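Lmo0488 protein (Listeria monocytogenes serovar 1/2a, PDB 5TED) probably regulates transcription as a LysR-type DNA-binding protein, and its effector-binding domain binds shikimate, which induces activation of protocatechuate biosynthesis genes. Local coordinates at residues 77-83 / 151-156; 105-109 / 141-145; 90-96 / 166-172; 8-12 / 41-46. One frame throughout, in Å; residues are numbered along the deposited sequence.

Contact 1. Residues 77-83 / 151-156; sequences QELVVVV and ISIMPK
Val82 and Met154 meet on one face of an antiparallel pairing, the CG2 methyl of Val82 lying 3.7 Å from CG of Met154 and close to its sulfur. Met154 reaches this place because its CG sits between the backbone N and the carbonyl carbon (chi1 63°) and its chain then bends at the thioether. In the backbone, Val80–Met154 and Val82–Ser152 are hydrogen-bonded pairs, and Leu79–Pro155 and Val81–Ile153 are non-hydrogen-bonded ones. The bond from Val80 N to Met154 O is 2.9 Å long and nearly straight, 171° at the hydrogen. Ser152 OG is buried with no polar partner in the model and faces CB of Val82 at 3.7 Å. Beyond it, Val83 CG1 and Ile151 CG2 lie alongside each other, 3.5 Å apart.

Toward the other end, Glu78 and Lys156 are looser and exposed to solvent. Their side chains extend in parallel, yet OE1 of Glu78 stays 4.2 Å from NZ of Lys156, too far for a salt bridge. Their backbones hold instead, through Lys156 N to Glu78 O at 2.8 Å and a water joining Glu78 N to Lys156 O. On the pocket side, the amide of Gln77, bound by Thr12 and Arg177, leans its OE1 on CB of Pro155 at 3.4 Å.

Strand 69-84 runs between strand 152-155 and strand 165-170. Helix 138-146 covers the face bearing Ser152 and Met154, Ile151 bonds to strand 104-108, and Pro155 touches the bound shikimate in this periplasmic-binding-protein-like domain.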
# COMPACT_ATOMS: atom_id res chain seq x y z
N GLN A 77 -12.38 11.48 6.59
CA GLN A 77 -12.23 11.44 5.14
C GLN A 77 -13.59 11.61 4.48
O GLN A 77 -14.63 11.40 5.11
CB GLN A 77 -11.58 10.14 4.66
CG GLN A 77 -10.17 9.97 5.16
CD GLN A 77 -9.59 8.62 4.82
OE1 GLN A 77 -10.29 7.60 4.87
NE2 GLN A 77 -8.31 8.61 4.48
N GLU A 78 -13.56 11.99 3.21
CA GLU A 78 -14.76 12.09 2.39
C GLU A 78 -14.82 10.87 1.48
O GLU A 78 -13.88 10.61 0.73
CB GLU A 78 -14.74 13.39 1.58
CG GLU A 78 -15.91 13.54 0.62
CD GLU A 78 -15.69 14.64 -0.43
OE1 GLU A 78 -14.64 15.33 -0.37
OE2 GLU A 78 -16.56 14.80 -1.32
N LEU A 79 -15.92 10.14 1.53
CA LEU A 79 -16.14 9.05 0.58
C LEU A 79 -16.60 9.61 -0.76
O LEU A 79 -17.46 10.50 -0.81
CB LEU A 79 -17.16 8.07 1.13
CG LEU A 79 -16.65 7.21 2.28
CD1 LEU A 79 -17.69 6.13 2.61
CD2 LEU A 79 -15.29 6.62 1.91
N VAL A 80 -16.01 9.10 -1.85
CA VAL A 80 -16.36 9.50 -3.21
C VAL A 80 -16.56 8.24 -4.04
O VAL A 80 -16.15 7.14 -3.66
CB VAL A 80 -15.26 10.38 -3.86
CG1 VAL A 80 -15.23 11.74 -3.24
CG2 VAL A 80 -13.88 9.69 -3.77
N VAL A 81 -17.18 8.41 -5.20
CA VAL A 81 -17.27 7.35 -6.20
C VAL A 81 -16.26 7.66 -7.30
O VAL A 81 -16.18 8.81 -7.78
CB VAL A 81 -18.70 7.20 -6.74
CG1 VAL A 81 -18.71 6.30 -7.96
CG2 VAL A 81 -19.62 6.62 -5.66
N VAL A 82 -15.47 6.65 -7.69
CA VAL A 82 -14.39 6.79 -8.66
C VAL A 82 -14.69 5.88 -9.84
O VAL A 82 -14.99 4.69 -9.67
CB VAL A 82 -13.02 6.47 -8.03
CG1 VAL A 82 -11.91 6.82 -8.98
CG2 VAL A 82 -12.86 7.22 -6.71
N VAL A 83 -14.60 6.43 -11.05
CA VAL A 83 -14.96 5.71 -12.26
C VAL A 83 -13.90 6.01 -13.31
O VAL A 83 -13.21 7.03 -13.24
CB VAL A 83 -16.37 6.11 -12.77
CG1 VAL A 83 -17.41 5.92 -11.67
CG2 VAL A 83 -16.39 7.55 -13.27
N ILE A 151 -15.99 0.20 -11.06
CA ILE A 151 -16.06 1.47 -10.36
C ILE A 151 -15.78 1.22 -8.88
O ILE A 151 -15.72 0.07 -8.43
CB ILE A 151 -17.42 2.18 -10.54
CG1 ILE A 151 -18.55 1.40 -9.85
CG2 ILE A 151 -17.71 2.45 -12.03
CD1 ILE A 151 -19.88 2.18 -9.83
N SER A 152 -15.64 2.29 -8.11
CA SER A 152 -15.41 2.08 -6.68
C SER A 152 -15.98 3.23 -5.86
O SER A 152 -16.20 4.33 -6.37
CB SER A 152 -13.92 1.90 -6.38
OG SER A 152 -13.25 3.15 -6.40
N ILE A 153 -16.23 2.95 -4.58
CA ILE A 153 -16.43 3.96 -3.55
C ILE A 153 -15.24 3.86 -2.60
O ILE A 153 -14.92 2.77 -2.13
CB ILE A 153 -17.76 3.76 -2.81
CG1 ILE A 153 -17.91 4.78 -1.67
CG2 ILE A 153 -17.84 2.35 -2.23
CD1 ILE A 153 -19.27 4.72 -0.98
N MET A 154 -14.59 4.99 -2.33
CA MET A 154 -13.34 4.96 -1.57
C MET A 154 -13.09 6.35 -1.00
O MET A 154 -13.75 7.31 -1.39
CB MET A 154 -12.16 4.50 -2.44
CG MET A 154 -11.85 5.42 -3.60
SD MET A 154 -10.69 4.72 -4.82
CE MET A 154 -9.27 4.38 -3.77
N PRO A 155 -12.13 6.49 -0.09
CA PRO A 155 -11.80 7.82 0.43
C PRO A 155 -11.21 8.70 -0.65
O PRO A 155 -10.43 8.24 -1.49
CB PRO A 155 -10.76 7.54 1.53
CG PRO A 155 -10.71 6.09 1.72
CD PRO A 155 -11.25 5.44 0.46
N LYS A 156 -11.54 9.99 -0.60
CA LYS A 156 -10.89 10.93 -1.49
C LYS A 156 -9.46 11.14 -1.01
O LYS A 156 -9.24 11.60 0.11
CB LYS A 156 -11.67 12.24 -1.53
CG LYS A 156 -11.19 13.18 -2.63
CD LYS A 156 -11.70 14.60 -2.43
CE LYS A 156 -12.06 15.24 -3.76
NZ LYS A 156 -12.32 16.70 -3.65
O HOH W 1 -11.01 12.58 2.38

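Contact 2. Residues 105-109 / 141-145; sequences YIFFS and MVGLV. With SKM ((3R,4S,5R)-3,4,5-trihydroxycyclohex-1-ene-1-carboxylic acid), chain D.
Met141 lays its terminal methyl squarely on the ring of Phe108, a CH-pi contact between a helix and a beta strand that run almost antiparallel, 176° between their short axes. Both belong to the alpha/beta layering of the periplasmic-binding-protein-like effector domain. The CE of Met141 stands 3.3 Å from the centroid of the Phe108 ring, practically on the ring normal. SD of Met141 adds a Met-aromatic contact over the same face but further off centre, 3.5 Å from CZ of Phe108. The side chain leaves the helix extended, CG anti to the backbone N (chi1 177°), and turns only at the last torsion (-73°), which swings the methyl over the aromatic face.

Ile106 and Met141 bury the most surface here. The two side chains run antiparallel past one another, CG2 of Ile106 being 4.0 Å from CG of Met141, while the methyl of Met141 also rests near the carbonyl O of Ile106. The other branch of Ile106 presses on the next helical turn: CD1 is 3.5 Å from CB of Leu144, a tight carbon pair, and 3.7 Å from CG2 of Val145.

No hydrogen bond crosses the contact, so packing alone joins the segments. Leu144 also packs on Phe38 of the second subunit. Phe108 meanwhile belongs to the shikimate pocket: on the side of the ring away from Met141, O7 of the ligand approaches obliquely and comes within 3.4 Å of CD1 of Phe108.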
# COMPACT_ATOMS: atom_id res chain seq x y z
N TYR A 105 -18.58 -3.17 -9.10
CA TYR A 105 -17.67 -2.54 -8.16
C TYR A 105 -16.37 -3.32 -8.00
O TYR A 105 -16.34 -4.55 -8.06
CB TYR A 105 -18.31 -2.41 -6.78
CG TYR A 105 -19.05 -1.13 -6.58
CD1 TYR A 105 -20.37 -1.01 -7.00
CD2 TYR A 105 -18.45 -0.04 -5.96
CE1 TYR A 105 -21.07 0.17 -6.84
CE2 TYR A 105 -19.14 1.14 -5.77
CZ TYR A 105 -20.45 1.23 -6.20
OH TYR A 105 -21.13 2.40 -6.03
N ILE A 106 -15.31 -2.55 -7.79
CA ILE A 106 -14.10 -3.01 -7.13
C ILE A 106 -14.31 -2.63 -5.67
O ILE A 106 -14.26 -1.46 -5.31
CB ILE A 106 -12.85 -2.35 -7.71
CG1 ILE A 106 -12.68 -2.73 -9.19
CG2 ILE A 106 -11.61 -2.71 -6.88
CD1 ILE A 106 -12.11 -1.62 -10.01
N PHE A 107 -14.63 -3.63 -4.85
CA PHE A 107 -15.10 -3.45 -3.49
C PHE A 107 -13.98 -3.70 -2.49
O PHE A 107 -13.06 -4.47 -2.76
CB PHE A 107 -16.27 -4.41 -3.21
CG PHE A 107 -17.45 -3.78 -2.52
CD1 PHE A 107 -18.25 -2.86 -3.18
CD2 PHE A 107 -17.79 -4.13 -1.22
CE1 PHE A 107 -19.36 -2.30 -2.55
CE2 PHE A 107 -18.88 -3.57 -0.58
CZ PHE A 107 -19.67 -2.65 -1.25
N PHE A 108 -14.06 -3.04 -1.33
CA PHE A 108 -13.12 -3.33 -0.26
C PHE A 108 -13.39 -4.71 0.34
O PHE A 108 -14.55 -5.09 0.54
CB PHE A 108 -13.20 -2.28 0.84
CG PHE A 108 -12.47 -1.00 0.51
CD1 PHE A 108 -11.09 -0.97 0.45
CD2 PHE A 108 -13.17 0.16 0.22
CE1 PHE A 108 -10.41 0.20 0.12
CE2 PHE A 108 -12.50 1.33 -0.11
CZ PHE A 108 -11.13 1.35 -0.15
N SER A 109 -12.32 -5.44 0.64
CA SER A 109 -12.47 -6.75 1.28
C SER A 109 -12.96 -6.59 2.71
O SER A 109 -12.97 -5.50 3.28
CB SER A 109 -11.14 -7.50 1.28
OG SER A 109 -10.17 -6.73 1.97
N MET A 141 -6.99 -0.41 -5.73
CA MET A 141 -8.36 -0.12 -6.13
C MET A 141 -8.41 0.91 -7.25
O MET A 141 -9.02 0.66 -8.30
CB MET A 141 -9.16 0.36 -4.91
CG MET A 141 -10.62 0.76 -5.20
SD MET A 141 -11.53 0.99 -3.65
CE MET A 141 -11.76 -0.66 -3.04
N VAL A 142 -7.82 2.09 -7.05
CA VAL A 142 -7.87 3.07 -8.13
C VAL A 142 -7.10 2.58 -9.35
O VAL A 142 -7.46 2.90 -10.50
CB VAL A 142 -7.39 4.45 -7.64
CG1 VAL A 142 -5.93 4.44 -7.24
CG2 VAL A 142 -7.69 5.51 -8.73
N GLY A 143 -6.07 1.75 -9.15
CA GLY A 143 -5.38 1.16 -10.28
C GLY A 143 -6.33 0.40 -11.19
O GLY A 143 -6.30 0.57 -12.42
N LEU A 144 -7.21 -0.41 -10.60
CA LEU A 144 -8.16 -1.18 -11.40
C LEU A 144 -9.26 -0.29 -11.97
O LEU A 144 -9.73 -0.54 -13.10
CB LEU A 144 -8.75 -2.33 -10.58
CG LEU A 144 -7.76 -3.45 -10.24
CD1 LEU A 144 -8.31 -4.29 -9.11
CD2 LEU A 144 -7.50 -4.31 -11.48
N VAL A 145 -9.69 0.74 -11.24
CA VAL A 145 -10.69 1.65 -11.82
C VAL A 145 -10.12 2.31 -13.06
O VAL A 145 -10.81 2.50 -14.06
CB VAL A 145 -11.16 2.71 -10.81
CG1 VAL A 145 -12.18 3.62 -11.50
CG2 VAL A 145 -11.80 2.07 -9.61
O12 SKM D . -6.86 1.65 3.23
C8 SKM D . -8.01 0.88 2.90
C6 SKM D . -8.00 -0.33 3.54
O7 SKM D . -9.17 -1.09 3.22
C5 SKM D . -7.99 -0.22 5.19
C4 SKM D . -9.03 0.68 5.71
C1 SKM D . -9.48 0.62 7.17
O2 SKM D . -9.24 -0.42 7.85
O3 SKM D . -10.10 1.60 7.69
C10 SKM D . -9.66 1.78 4.73
C9 SKM D . -9.39 1.76 3.33
O11 SKM D . -9.22 3.06 2.90

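Contact 3. Residues 90-96 / 166-172; sequences AKYDSID and KVLSINE
The amide of Asn171 turns an N-H to Ser94 at the short parallel beta ladder of strands 94-95 and 165-170, with ND2 of Asn171 2.9 Å from OG of Ser94 and the hydroxyl only 13° out of the amide plane. The carboxylate of Asp96 stands nearly perpendicular to this amide, planes 80° apart, and its OD1 rests 3.3 Å from CB of Asn171. The third flat group, the carboxylate of Asp93, is met on its anti side, 21° out of the carboxylate plane, in a salt bridge from NZ of Lys166 to OD1 of Asp93, 3.2 Å long.

In the ladder Ser94 pairs with Ser169 and Ile95 with Ile170. Its backbone bonds run from Ile95 N to Ser169 O and, at 2.8 Å, from Asn171 N to Ile95 O. A water ties Asp93 O to Val167 O.

Lys166, bent at its second and fourth torsions, brings its ammonium to the carbonyls of the chain leading into the strand, where NZ also bonds to Tyr92 O at 2.7 Å and Ala90 O at 3.0 Å. Three acceptors thus grip one ammonium and probably help hold 90-93 at the surface. The buried face is apolar: CD1 of Ile95 lies 4.0 Å from CD1 of Leu168.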
# COMPACT_ATOMS: atom_id res chain seq x y z
N ALA A 90 -19.02 9.26 -15.70
CA ALA A 90 -18.08 10.37 -15.75
C ALA A 90 -18.71 11.65 -16.31
O ALA A 90 -18.12 12.73 -16.18
CB ALA A 90 -16.85 9.98 -16.58
N LYS A 91 -19.88 11.55 -16.95
CA LYS A 91 -20.54 12.75 -17.46
C LYS A 91 -20.96 13.68 -16.33
O LYS A 91 -21.21 14.86 -16.58
CB LYS A 91 -21.78 12.42 -18.28
CG LYS A 91 -21.67 11.22 -19.19
CD LYS A 91 -22.95 11.04 -20.02
CE LYS A 91 -23.10 9.61 -20.54
NZ LYS A 91 -23.74 8.70 -19.55
N TYR A 92 -21.08 13.16 -15.11
CA TYR A 92 -21.55 13.93 -13.97
C TYR A 92 -20.37 14.44 -13.15
O TYR A 92 -19.24 13.98 -13.29
CB TYR A 92 -22.45 13.06 -13.08
CG TYR A 92 -23.55 12.36 -13.85
CD1 TYR A 92 -24.56 13.08 -14.47
CD2 TYR A 92 -23.58 10.97 -13.96
CE1 TYR A 92 -25.57 12.45 -15.19
CE2 TYR A 92 -24.59 10.32 -14.67
CZ TYR A 92 -25.58 11.07 -15.28
OH TYR A 92 -26.58 10.44 -15.99
N ASP A 93 -20.67 15.41 -12.29
CA ASP A 93 -19.71 15.85 -11.29
C ASP A 93 -20.08 15.37 -9.90
O ASP A 93 -19.19 15.26 -9.05
CB ASP A 93 -19.59 17.38 -11.26
CG ASP A 93 -19.04 17.96 -12.56
OD1 ASP A 93 -18.12 17.37 -13.16
OD2 ASP A 93 -19.54 19.03 -12.98
N SER A 94 -21.35 15.06 -9.67
CA SER A 94 -21.82 14.51 -8.41
C SER A 94 -22.98 13.57 -8.71
O SER A 94 -23.71 13.77 -9.68
CB SER A 94 -22.27 15.61 -7.44
OG SER A 94 -23.49 16.19 -7.90
N ILE A 95 -23.18 12.58 -7.85
CA ILE A 95 -24.19 11.55 -8.05
C ILE A 95 -24.74 11.14 -6.69
O ILE A 95 -24.16 11.44 -5.65
CB ILE A 95 -23.64 10.30 -8.79
CG1 ILE A 95 -22.54 9.62 -7.96
CG2 ILE A 95 -23.12 10.68 -10.17
CD1 ILE A 95 -22.14 8.22 -8.51
N ASP A 96 -25.87 10.45 -6.72
CA ASP A 96 -26.39 9.71 -5.58
C ASP A 96 -25.82 8.31 -5.65
O ASP A 96 -25.53 7.80 -6.74
CB ASP A 96 -27.92 9.65 -5.62
CG ASP A 96 -28.56 11.03 -5.48
OD1 ASP A 96 -27.90 11.95 -4.94
OD2 ASP A 96 -29.71 11.19 -5.94
N LYS A 166 -12.35 9.75 -13.05
CA LYS A 166 -13.16 10.89 -12.65
C LYS A 166 -13.63 10.65 -11.22
O LYS A 166 -14.17 9.58 -10.93
CB LYS A 166 -14.37 11.06 -13.58
CG LYS A 166 -15.40 12.09 -13.14
CD LYS A 166 -14.86 13.51 -13.22
CE LYS A 166 -15.98 14.54 -13.04
NZ LYS A 166 -16.85 14.68 -14.25
N VAL A 167 -13.45 11.63 -10.34
CA VAL A 167 -13.86 11.51 -8.95
C VAL A 167 -15.20 12.22 -8.78
O VAL A 167 -15.33 13.40 -9.11
CB VAL A 167 -12.80 12.09 -7.99
CG1 VAL A 167 -13.27 12.02 -6.54
CG2 VAL A 167 -11.47 11.37 -8.14
N LEU A 168 -16.21 11.49 -8.29
CA LEU A 168 -17.57 12.00 -8.16
C LEU A 168 -17.91 12.17 -6.70
O LEU A 168 -17.80 11.21 -5.92
CB LEU A 168 -18.59 11.06 -8.81
CG LEU A 168 -18.28 10.70 -10.26
CD1 LEU A 168 -19.08 9.51 -10.71
CD2 LEU A 168 -18.52 11.92 -11.14
N SER A 169 -18.38 13.35 -6.32
CA SER A 169 -18.84 13.53 -4.96
C SER A 169 -20.20 12.87 -4.80
O SER A 169 -20.96 12.73 -5.77
CB SER A 169 -18.88 15.02 -4.59
OG SER A 169 -19.93 15.69 -5.26
N ILE A 170 -20.50 12.44 -3.58
CA ILE A 170 -21.71 11.70 -3.25
C ILE A 170 -22.70 12.66 -2.61
O ILE A 170 -22.49 13.13 -1.48
CB ILE A 170 -21.41 10.51 -2.33
CG1 ILE A 170 -20.47 9.49 -3.01
CG2 ILE A 170 -22.70 9.86 -1.86
CD1 ILE A 170 -19.97 8.39 -2.08
N ASN A 171 -23.82 12.90 -3.29
CA ASN A 171 -24.85 13.75 -2.70
C ASN A 171 -25.61 12.99 -1.62
O ASN A 171 -25.61 13.40 -0.45
CB ASN A 171 -25.80 14.26 -3.79
CG ASN A 171 -25.08 15.11 -4.82
OD1 ASN A 171 -24.20 15.92 -4.48
ND2 ASN A 171 -25.45 14.96 -6.09
N GLU A 172 -26.24 11.88 -1.98
CA GLU A 172 -26.99 11.05 -1.04
C GLU A 172 -26.58 9.57 -1.16
O GLU A 172 -26.30 9.08 -2.26
CB GLU A 172 -28.49 11.21 -1.32
CG GLU A 172 -29.41 10.53 -0.32
CD GLU A 172 -29.66 11.38 0.91
OE1 GLU A 172 -29.41 12.61 0.85
OE2 GLU A 172 -30.09 10.82 1.94
O HOH W 2 -16.49 15.63 -9.67
O HOH W 3 -27.14 13.92 -7.44

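Contact 4. Residues 8-12 / 41-46; sequences GFIYT and GATKSI. With SKM ((3R,4S,5R)-3,4,5-trihydroxycyclohex-1-ene-1-carboxylic acid), chain D.
Gly41 N donates to Phe9 O across 3.1 Å, a rather bent bond, while CA of Ile10 directs its hydrogen almost straight at Gly41 O, also 3.1 Å away. These contacts bring the end of strand 4-10 beside the chain entering helix 43-51, whose N-cap position is Ala42. The ring of Tyr11 lies against Gly41, whose CA sits 3.6 Å above one face, offset toward the rim. At the edge of the same ring, in its plane, is O12 of the bound shikimate, and the phenol OH is hydrogen-bonded to Glu136.

Ile10 and Thr43 lie side by side, CG2 of Ile10 being 3.5 Å from OG1 of Thr43. CG2 of Ile10 is also 3.8 Å from CD1 of Ile46, which touches the backbone at Phe9 and Ile10 too. With OG1 of Thr43 anti to its carbonyl carbon and beside its backbone N (chi1 -68°), hydroxyl and amide can turn to one acceptor, the carboxylate O2 of shikimate. Thr43 N bonds to O2 at 2.8 Å; OG1 also approaches it, at a modelled distance too short to be taken literally. Thr43 OG1 has a further partner in Ser61 N, and Arg177 and Ser61 also bind the ligand.

The ligand's carboxylate therefore sits at the N-terminal end of helix 43-51, where the Thr43 amide and the helix dipole would probably stabilise its negative charge, an arrangement that suits an acidic effector such as shikimate.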
# COMPACT_ATOMS: atom_id res chain seq x y z
N GLY A 8 1.02 1.71 14.37
CA GLY A 8 0.37 1.01 13.27
C GLY A 8 -0.78 1.83 12.73
O GLY A 8 -1.50 2.46 13.50
N PHE A 9 -0.96 1.83 11.41
CA PHE A 9 -2.00 2.66 10.84
C PHE A 9 -2.52 2.12 9.51
O PHE A 9 -1.86 1.35 8.81
CB PHE A 9 -1.52 4.11 10.67
CG PHE A 9 -0.24 4.27 9.89
CD1 PHE A 9 -0.27 4.37 8.50
CD2 PHE A 9 0.99 4.41 10.54
CE1 PHE A 9 0.90 4.58 7.77
CE2 PHE A 9 2.16 4.62 9.81
CZ PHE A 9 2.12 4.70 8.43
N ILE A 10 -3.75 2.54 9.19
CA ILE A 10 -4.38 2.15 7.94
C ILE A 10 -3.70 2.89 6.79
O ILE A 10 -3.22 4.02 6.94
CB ILE A 10 -5.89 2.43 7.97
CG1 ILE A 10 -6.15 3.91 8.26
CG2 ILE A 10 -6.58 1.58 9.01
CD1 ILE A 10 -7.66 4.28 8.31
N TYR A 11 -3.66 2.22 5.63
CA TYR A 11 -2.80 2.63 4.52
C TYR A 11 -2.92 4.11 4.18
O TYR A 11 -1.92 4.77 3.86
CB TYR A 11 -3.14 1.80 3.30
CG TYR A 11 -2.90 0.33 3.45
CD1 TYR A 11 -1.62 -0.19 3.45
CD2 TYR A 11 -3.97 -0.55 3.57
CE1 TYR A 11 -1.39 -1.56 3.55
CE2 TYR A 11 -3.76 -1.93 3.68
CZ TYR A 11 -2.46 -2.42 3.67
OH TYR A 11 -2.23 -3.77 3.76
N THR A 12 -4.15 4.63 4.11
CA THR A 12 -4.23 5.98 3.58
C THR A 12 -3.54 7.00 4.48
O THR A 12 -3.32 8.13 4.05
CB THR A 12 -5.68 6.43 3.31
OG1 THR A 12 -6.43 6.42 4.52
CG2 THR A 12 -6.35 5.55 2.24
N GLY A 41 -1.52 -1.39 7.47
CA GLY A 41 -2.42 -2.51 7.26
C GLY A 41 -3.88 -2.08 7.32
O GLY A 41 -4.19 -0.88 7.39
N ALA A 42 -4.77 -3.07 7.27
CA ALA A 42 -6.21 -2.86 7.40
C ALA A 42 -6.63 -2.96 8.87
O ALA A 42 -5.95 -3.59 9.69
CB ALA A 42 -7.00 -3.87 6.55
N THR A 43 -7.76 -2.32 9.19
CA THR A 43 -8.22 -2.22 10.58
C THR A 43 -8.34 -3.58 11.26
O THR A 43 -8.00 -3.73 12.44
CB THR A 43 -9.57 -1.49 10.64
OG1 THR A 43 -9.41 -0.12 10.26
CG2 THR A 43 -10.16 -1.53 12.05
N LYS A 44 -8.86 -4.58 10.55
CA LYS A 44 -9.12 -5.85 11.22
C LYS A 44 -7.82 -6.55 11.61
O LYS A 44 -7.78 -7.22 12.65
CB LYS A 44 -10.01 -6.71 10.33
CG LYS A 44 -11.46 -6.17 10.21
CD LYS A 44 -12.13 -6.01 11.59
CE LYS A 44 -13.61 -5.58 11.50
NZ LYS A 44 -13.84 -4.11 11.27
N SER A 45 -6.74 -6.36 10.86
CA SER A 45 -5.44 -6.88 11.30
C SER A 45 -4.83 -6.01 12.40
O SER A 45 -4.18 -6.53 13.32
CB SER A 45 -4.49 -7.00 10.11
OG SER A 45 -3.59 -5.92 10.04
N ILE A 46 -5.05 -4.69 12.35
CA ILE A 46 -4.41 -3.76 13.28
C ILE A 46 -4.88 -4.00 14.71
O ILE A 46 -4.10 -3.89 15.66
CB ILE A 46 -4.68 -2.31 12.83
CG1 ILE A 46 -3.77 -1.96 11.64
CG2 ILE A 46 -4.55 -1.32 14.01
CD1 ILE A 46 -4.14 -0.65 10.93
O12 SKM D . -6.86 1.65 3.23
C8 SKM D . -8.01 0.88 2.90
C6 SKM D . -8.00 -0.33 3.54
O7 SKM D . -9.17 -1.09 3.22
C5 SKM D . -7.99 -0.22 5.19
C4 SKM D . -9.03 0.68 5.71
C1 SKM D . -9.48 0.62 7.17
O2 SKM D . -9.24 -0.42 7.85
O3 SKM D . -10.10 1.60 7.69
C10 SKM D . -9.66 1.78 4.73
C9 SKM D . -9.39 1.76 3.33
O11 SKM D . -9.22 3.06 2.90

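Contacts 1, 2 and 4 are buried, whereas contact 3 lies at the surface and adds charged and polar side chains to a short backbone ladder. Contacts 1, 3 and 4 all reach the mixed sheet. Strand 69-84 lies between partner strands of contacts 1 and 3, so Val81 and Val83 carry the pairing on to 165-170. Contact 2, without hydrogen bonds across its segments, packs against contact 1, with a probable hydrogen bond from Ile106 N to Ile151 O at 2.7 Å. Contact 4 is distant in position, its centre about 18 Å from that of contact 1, although Gln77 and Thr12 link them. Toward shikimate, contact 2 offers the ring of Phe108, while contact 4 adds hydrogen bonds to the carboxylate beside the Tyr11 ring.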